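Local coordinates for hypothetical membrane protein (Corynebacterium glutamicum, PDB 6JS9) that binds heme through its N-terminal HtaA domain, the part described here, and probably passes it on within the heme uptake machinery of corynebacteria, at residues Gly151-Thr156 with Asp174-Ser179; Ser100-Val105 with Leu131-Leu136; Ser71-Gly76 with Asp86-Asp91. All coordinates share one frame; numbering follows the deposited sequence.

Overall arrangement
The three contacts lie on one curled antiparallel sheet that carries the heme at one end. Contacts 1 and 2 are neighbours, their centres about 7 Å apart, because strand 146-155 pairs with strand 129-136: Thr152 O lies 2.7 Å from Ser135 N. Contact 3 sits on the other side of the chain's centre, about 18 Å centre to centre from both. It still touches contact 2, where Leu131 CD2 packs 3.7 Å from Met89 CE, whereas its nearest atoms are about 9 Å from contact 1. Heme is closest to contact 3, about 5 Å from the side chain of Thr87, against about 9 Å from that of Asp174 and about 10 Å from that of Leu131.

Contact 1: residues Gly151-Thr156 with Asp174-Ser179; sequences GTTDLT and DPTGGS
Thr153 reaches from strand 146-155 to segment 174-179, and each atom of its side chain has a partner there. CB lies 3.5 Å from Asp174 O. Beyond it, chi1 of 68° sets OG1 in the crowded position between the backbone N and the carbonyl carbon, where it donates a 2.7 Å hydrogen bond to Asp174 O from well above the carbonyl plane. The other branch, CG2, is anti to the carbonyl carbon; it lies 3.3 Å from Asp174 O and meets Thr176 CG2 at 3.6 Å, the two side chains crossing obliquely. Two residues earlier the backbones make a single antiparallel bridge, a hydrogen-bonded pair of Gly151 and Thr176. Gly151 N donates to Thr176 O at 3.1 Å, and Thr176 N returns a shorter but more bent bond to Gly151 O, 2.8 Å with 132° at the hydrogen. Pro175 CB presses on the same oxygen, 3.1 Å from Gly151 O. Thr176 OG1 is hydrogen-bonded to Leu149 O of strand 146-155, two residues before Gly151. Asp174 O is gripped a second time by Trp15 NE1, while its carboxylate joins Arg22 in a salt bridge and accepts from Gln19 N, tying this crossing to helix 19-26. Strand 146-155 lies between strands 129-136 and 177-183, the Thr152 and Asp154 backbones bonding to Ser135 and Asp133 of the former, and Thr156 is the N-cap of helix 157-162, its OG1 bonded to Gly159 N.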
# COMPACT_ATOMS: atom_id res chain seq x y z
N GLY A 151 2.81 12.56 -4.14
CA GLY A 151 2.15 13.24 -3.04
C GLY A 151 2.61 12.68 -1.70
O GLY A 151 3.41 11.75 -1.63
N THR A 152 2.09 13.29 -0.63
CA THR A 152 2.39 12.88 0.73
C THR A 152 1.23 12.05 1.28
O THR A 152 0.09 12.16 0.82
CB THR A 152 2.63 14.09 1.63
OG1 THR A 152 1.50 14.96 1.57
CG2 THR A 152 3.87 14.84 1.18
N THR A 153 1.54 11.21 2.28
CA THR A 153 0.61 10.20 2.77
C THR A 153 0.51 10.23 4.29
O THR A 153 1.52 10.40 4.97
CB THR A 153 1.02 8.79 2.35
OG1 THR A 153 2.24 8.44 3.03
CG2 THR A 153 1.25 8.72 0.85
N ASP A 154 -0.71 10.03 4.79
CA ASP A 154 -1.03 9.91 6.20
C ASP A 154 -1.68 8.56 6.47
O ASP A 154 -2.62 8.17 5.76
CB ASP A 154 -2.01 11.01 6.66
CG ASP A 154 -1.37 12.37 6.71
OD1 ASP A 154 -0.12 12.45 6.67
OD2 ASP A 154 -2.13 13.37 6.79
N LEU A 155 -1.23 7.89 7.52
CA LEU A 155 -1.80 6.62 7.95
C LEU A 155 -3.16 6.82 8.62
O LEU A 155 -3.35 7.75 9.41
CB LEU A 155 -0.84 5.93 8.92
CG LEU A 155 -1.24 4.60 9.54
CD1 LEU A 155 -1.25 3.52 8.47
CD2 LEU A 155 -0.32 4.24 10.66
N THR A 156 -4.10 5.94 8.31
CA THR A 156 -5.43 6.01 8.90
C THR A 156 -5.46 5.32 10.25
O THR A 156 -4.56 4.56 10.62
CB THR A 156 -6.48 5.37 8.00
OG1 THR A 156 -6.25 3.96 7.98
CG2 THR A 156 -6.42 5.96 6.57
N ASP A 174 5.60 6.79 3.69
CA ASP A 174 6.40 7.19 2.54
C ASP A 174 5.52 8.03 1.62
O ASP A 174 4.31 7.77 1.51
CB ASP A 174 6.93 5.98 1.77
CG ASP A 174 8.16 5.34 2.41
OD1 ASP A 174 8.66 5.86 3.42
OD2 ASP A 174 8.64 4.33 1.86
N PRO A 175 6.07 9.04 0.96
CA PRO A 175 5.29 9.73 -0.08
C PRO A 175 5.02 8.79 -1.25
O PRO A 175 5.76 7.84 -1.51
CB PRO A 175 6.20 10.90 -0.48
CG PRO A 175 7.57 10.50 -0.02
CD PRO A 175 7.36 9.70 1.21
N THR A 176 3.92 9.05 -1.96
CA THR A 176 3.65 8.29 -3.17
C THR A 176 4.40 8.91 -4.34
O THR A 176 4.70 10.10 -4.35
CB THR A 176 2.15 8.22 -3.47
OG1 THR A 176 1.59 9.53 -3.46
CG2 THR A 176 1.43 7.35 -2.44
N GLY A 177 4.72 8.07 -5.32
CA GLY A 177 5.44 8.51 -6.49
C GLY A 177 4.98 7.77 -7.72
O GLY A 177 4.21 6.80 -7.65
N GLY A 178 5.44 8.25 -8.86
CA GLY A 178 5.14 7.64 -10.14
C GLY A 178 4.12 8.44 -10.93
O GLY A 178 3.81 9.60 -10.64
N SER A 179 3.56 7.77 -11.94
CA SER A 179 2.59 8.40 -12.83
C SER A 179 1.91 7.31 -13.63
O SER A 179 2.47 6.23 -13.85
CB SER A 179 3.26 9.40 -13.77
OG SER A 179 3.96 8.74 -14.81

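Contact 2: residues Ser100-Val105 with Leu131-Leu136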
# COMPACT_ATOMS: atom_id res chain seq x y z
N SER A 100 -6.76 14.89 -3.89
CA SER A 100 -6.74 13.89 -2.83
C SER A 100 -6.90 12.49 -3.42
O SER A 100 -7.55 12.31 -4.45
CB SER A 100 -7.88 14.11 -1.83
OG SER A 100 -7.62 15.21 -0.99
N ALA A 101 -6.32 11.51 -2.73
CA ALA A 101 -6.52 10.11 -3.06
C ALA A 101 -6.50 9.29 -1.77
O ALA A 101 -6.05 9.76 -0.72
CB ALA A 101 -5.44 9.60 -4.02
N GLN A 102 -7.00 8.07 -1.87
CA GLN A 102 -6.89 7.06 -0.81
C GLN A 102 -6.18 5.83 -1.36
O GLN A 102 -6.39 5.44 -2.51
CB GLN A 102 -8.27 6.68 -0.30
CG GLN A 102 -8.97 7.82 0.36
CD GLN A 102 -10.32 7.44 0.87
OE1 GLN A 102 -11.16 6.95 0.12
NE2 GLN A 102 -10.54 7.66 2.17
N LEU A 103 -5.32 5.24 -0.54
CA LEU A 103 -4.67 3.98 -0.88
C LEU A 103 -5.41 2.87 -0.16
O LEU A 103 -5.43 2.84 1.08
CB LEU A 103 -3.19 4.00 -0.49
CG LEU A 103 -2.24 4.82 -1.35
CD1 LEU A 103 -0.84 4.90 -0.72
CD2 LEU A 103 -2.15 4.23 -2.76
N VAL A 104 -6.03 1.96 -0.91
CA VAL A 104 -6.86 0.89 -0.36
C VAL A 104 -6.18 -0.44 -0.63
O VAL A 104 -5.65 -0.66 -1.72
CB VAL A 104 -8.27 0.94 -0.99
CG1 VAL A 104 -9.16 -0.14 -0.39
CG2 VAL A 104 -8.86 2.32 -0.77
N VAL A 105 -6.19 -1.32 0.38
CA VAL A 105 -5.53 -2.62 0.28
C VAL A 105 -6.41 -3.69 0.92
O VAL A 105 -7.31 -3.40 1.72
CB VAL A 105 -4.14 -2.65 0.96
CG1 VAL A 105 -3.20 -1.60 0.36
CG2 VAL A 105 -4.27 -2.48 2.45
N LEU A 131 -5.83 2.32 3.88
CA LEU A 131 -4.58 2.31 4.63
C LEU A 131 -4.00 3.71 4.81
O LEU A 131 -3.38 3.99 5.84
CB LEU A 131 -3.58 1.41 3.91
CG LEU A 131 -2.21 1.21 4.56
CD1 LEU A 131 -2.36 0.72 5.99
CD2 LEU A 131 -1.37 0.23 3.72
N ALA A 132 -4.15 4.58 3.82
CA ALA A 132 -3.52 5.90 3.85
C ALA A 132 -4.35 6.89 3.04
O ALA A 132 -4.96 6.53 2.03
CB ALA A 132 -2.09 5.86 3.30
N ASP A 133 -4.35 8.13 3.51
CA ASP A 133 -4.83 9.28 2.75
C ASP A 133 -3.65 9.94 2.05
O ASP A 133 -2.57 10.07 2.63
CB ASP A 133 -5.51 10.30 3.67
CG ASP A 133 -6.88 9.84 4.16
OD1 ASP A 133 -7.73 9.47 3.31
OD2 ASP A 133 -7.12 9.88 5.39
N VAL A 134 -3.87 10.36 0.81
CA VAL A 134 -2.81 10.93 -0.02
C VAL A 134 -3.16 12.37 -0.37
O VAL A 134 -4.29 12.66 -0.78
CB VAL A 134 -2.59 10.12 -1.32
CG1 VAL A 134 -1.32 10.60 -2.03
CG2 VAL A 134 -2.56 8.64 -1.03
N SER A 135 -2.19 13.26 -0.23
CA SER A 135 -2.31 14.64 -0.68
C SER A 135 -1.45 14.77 -1.93
O SER A 135 -0.22 14.84 -1.85
CB SER A 135 -1.90 15.62 0.41
OG SER A 135 -2.61 15.36 1.60
N LEU A 136 -2.11 14.76 -3.09
CA LEU A 136 -1.40 14.75 -4.37
C LEU A 136 -0.81 16.11 -4.69
O LEU A 136 -1.43 17.14 -4.41
CB LEU A 136 -2.36 14.32 -5.48
CG LEU A 136 -2.86 12.88 -5.37
CD1 LEU A 136 -4.04 12.68 -6.31
CD2 LEU A 136 -1.75 11.90 -5.70
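Backbone hydrogen bonds join strands 100-110 and 129-136 as antiparallel neighbours, their short axes 154° apart in direction. Ala101 and Val134 form a hydrogen-bonded pair: Val134 N gives a 2.7 Å bond to Ala101 O, and Ala101 N one of 3.0 Å to Val134 O. At the next such pair Leu103 N points almost straight at Ala132 O, 2.9 Å away with 173° at the hydrogen and in the carbonyl plane. Leu103 O then receives two donors. Leu131 N approaches nearly along its C=O axis at 2.9 Å, and Ala132 N adds a weak bond at 3.5 Å. At the non-hydrogen-bonded pairs Ser100/Ser135 and Gln102/Asp133, the CA-H groups of Ser100 and Gln102 contact Val134 O and Ala132 O.

Apolar contacts occupy the face bearing Ala101, Leu103, Ala132 and Val134. Leu103 CG meets Val134 CG2 at 3.8 Å, the side chains crossing obliquely; CG2 lies beside the backbone N of Val134 while CG1 is anti to it. Ala101 CB lies 4.1 Å from Leu136 CD1. It also rests against Val134 CB. Trp15 and Thr176 lie over Leu103 on this face.

Polar groups line the face of Ser100, Gln102 and Asp133. The extended Gln102 chain runs alongside Asp133, pointing the same way, with amide and carboxylate nearly coplanar, 7° apart. With Gln102 NE2 3.5 Å from Asp133 OD1, the pair is a polar contact and not a hydrogen bond.

Leu131 and Ala132, both opposite Leu103, make a classic beta bulge. It interrupts the regular pairing within the curled antiparallel sheet of this heme-binding HtaA domain.

Contact 3: residues Ser71-Gly76 with Asp86-Asp91; sequences SVHFLG and DTTMSD
With CG anti to the backbone N on both residues, chi1 -174° in His73 and -172° in Asp86, imidazole and carboxylate are brought together across strands 71-76 and 86-90. His73 NE2 donates to Asp86 OD1 at 2.8 Å, with 160° at the hydrogen. The oxygen lies in the ring plane, yet is itself met from above the carboxylate plane, the two planes being inclined to each other. Leu75 CG packs above one face of the imidazole, offset toward its rim, and Leu75 CD2 runs alongside to touch Asp86 CG at 3.7 Å. Thr87 O lies at the ring edge, near CD2 of His73, and Thr88 OG1 comes within 3.0 Å of that carbon. The carboxylate has a second bond through Asp86 OD2 to Tyr123 OH, and its negative charge could favour a protonated imidazole.

The strands belong to the beta hairpin 63-79/82-97, and Thr87 and Met89 lie on its other face with Val72 and Phe74, Thr87 being near the bound heme. Met89 N points almost straight at Val72 O, 2.8 Å away, and Val72 N answers to Met89 O. Phe74 N makes the shortest backbone bond, 2.7 Å to Thr87 O. Phe74 CG sits beside its own backbone N, and Val72 CG1 lies above one face of the ring, offset toward its rim. The Met89 chain is bent at its last torsion, so that CE reaches the Phe74 ring edge, 4.1 Å from CE2. Phe21 stacks edge-to-face with the same ring, and Val105 and Leu107 of strand 100-110 pack against Met89.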
# COMPACT_ATOMS: atom_id res chain seq x y z
N SER A 71 1.62 -7.62 -4.86
CA SER A 71 1.41 -7.87 -3.44
C SER A 71 2.74 -7.69 -2.71
O SER A 71 3.81 -7.77 -3.32
CB SER A 71 0.86 -9.28 -3.19
OG SER A 71 1.80 -10.26 -3.61
N VAL A 72 2.66 -7.44 -1.40
CA VAL A 72 3.83 -7.31 -0.53
C VAL A 72 3.61 -8.20 0.67
O VAL A 72 2.57 -8.11 1.32
CB VAL A 72 4.05 -5.87 -0.05
CG1 VAL A 72 5.41 -5.74 0.62
CG2 VAL A 72 3.90 -4.87 -1.20
N HIS A 73 4.60 -9.04 0.98
CA HIS A 73 4.51 -9.98 2.11
C HIS A 73 5.61 -9.67 3.13
O HIS A 73 6.79 -9.91 2.86
CB HIS A 73 4.62 -11.42 1.62
CG HIS A 73 4.40 -12.43 2.70
ND1 HIS A 73 4.77 -13.75 2.59
CD2 HIS A 73 3.83 -12.31 3.93
CE1 HIS A 73 4.44 -14.40 3.69
NE2 HIS A 73 3.87 -13.55 4.52
N PHE A 74 5.21 -9.15 4.30
CA PHE A 74 6.13 -8.85 5.39
C PHE A 74 6.19 -10.02 6.37
O PHE A 74 5.15 -10.51 6.84
CB PHE A 74 5.70 -7.59 6.15
CG PHE A 74 5.55 -6.37 5.30
CD1 PHE A 74 6.66 -5.64 4.90
CD2 PHE A 74 4.29 -5.93 4.92
CE1 PHE A 74 6.52 -4.50 4.11
CE2 PHE A 74 4.14 -4.78 4.14
CZ PHE A 74 5.26 -4.06 3.75
N LEU A 75 7.40 -10.43 6.72
CA LEU A 75 7.64 -11.46 7.72
C LEU A 75 8.57 -10.88 8.78
O LEU A 75 9.54 -10.21 8.45
CB LEU A 75 8.29 -12.71 7.12
CG LEU A 75 7.45 -13.63 6.24
CD1 LEU A 75 8.32 -14.72 5.62
CD2 LEU A 75 6.28 -14.24 7.01
N GLY A 76 8.26 -11.16 10.05
CA GLY A 76 9.16 -10.77 11.12
C GLY A 76 8.96 -11.63 12.35
O GLY A 76 7.93 -12.29 12.51
N ASP A 86 3.35 -11.53 10.44
CA ASP A 86 3.11 -12.15 9.12
C ASP A 86 1.96 -11.38 8.47
O ASP A 86 0.79 -11.73 8.66
CB ASP A 86 2.81 -13.64 9.27
CG ASP A 86 2.74 -14.37 7.94
OD1 ASP A 86 2.47 -13.74 6.90
OD2 ASP A 86 2.95 -15.60 7.93
N THR A 87 2.30 -10.35 7.68
CA THR A 87 1.34 -9.45 7.05
C THR A 87 1.52 -9.48 5.54
O THR A 87 2.63 -9.27 5.04
CB THR A 87 1.49 -8.01 7.53
OG1 THR A 87 1.28 -7.95 8.94
CG2 THR A 87 0.47 -7.09 6.81
N THR A 88 0.42 -9.72 4.83
CA THR A 88 0.39 -9.71 3.38
C THR A 88 -0.57 -8.63 2.90
O THR A 88 -1.74 -8.60 3.32
CB THR A 88 -0.04 -11.08 2.82
OG1 THR A 88 0.93 -12.06 3.18
CG2 THR A 88 -0.14 -11.02 1.29
N MET A 89 -0.07 -7.76 2.04
CA MET A 89 -0.83 -6.65 1.48
C MET A 89 -1.05 -6.93 -0.00
O MET A 89 -0.08 -7.16 -0.73
CB MET A 89 -0.06 -5.36 1.69
CG MET A 89 -0.66 -4.15 1.07
SD MET A 89 0.41 -2.75 1.45
CE MET A 89 0.55 -2.94 3.22
N SER A 90 -2.31 -6.91 -0.44
CA SER A 90 -2.64 -7.17 -1.84
C SER A 90 -3.85 -6.34 -2.26
O SER A 90 -4.42 -5.58 -1.47
CB SER A 90 -2.93 -8.66 -2.08
OG SER A 90 -4.12 -9.04 -1.44
N ASP A 91 -4.25 -6.51 -3.53
CA ASP A 91 -5.39 -5.79 -4.12
C ASP A 91 -5.29 -4.30 -3.85
O ASP A 91 -6.20 -3.66 -3.31
CB ASP A 91 -6.72 -6.37 -3.63
CG ASP A 91 -6.92 -7.81 -4.07
OD1 ASP A 91 -7.06 -8.06 -5.30
OD2 ASP A 91 -6.92 -8.69 -3.18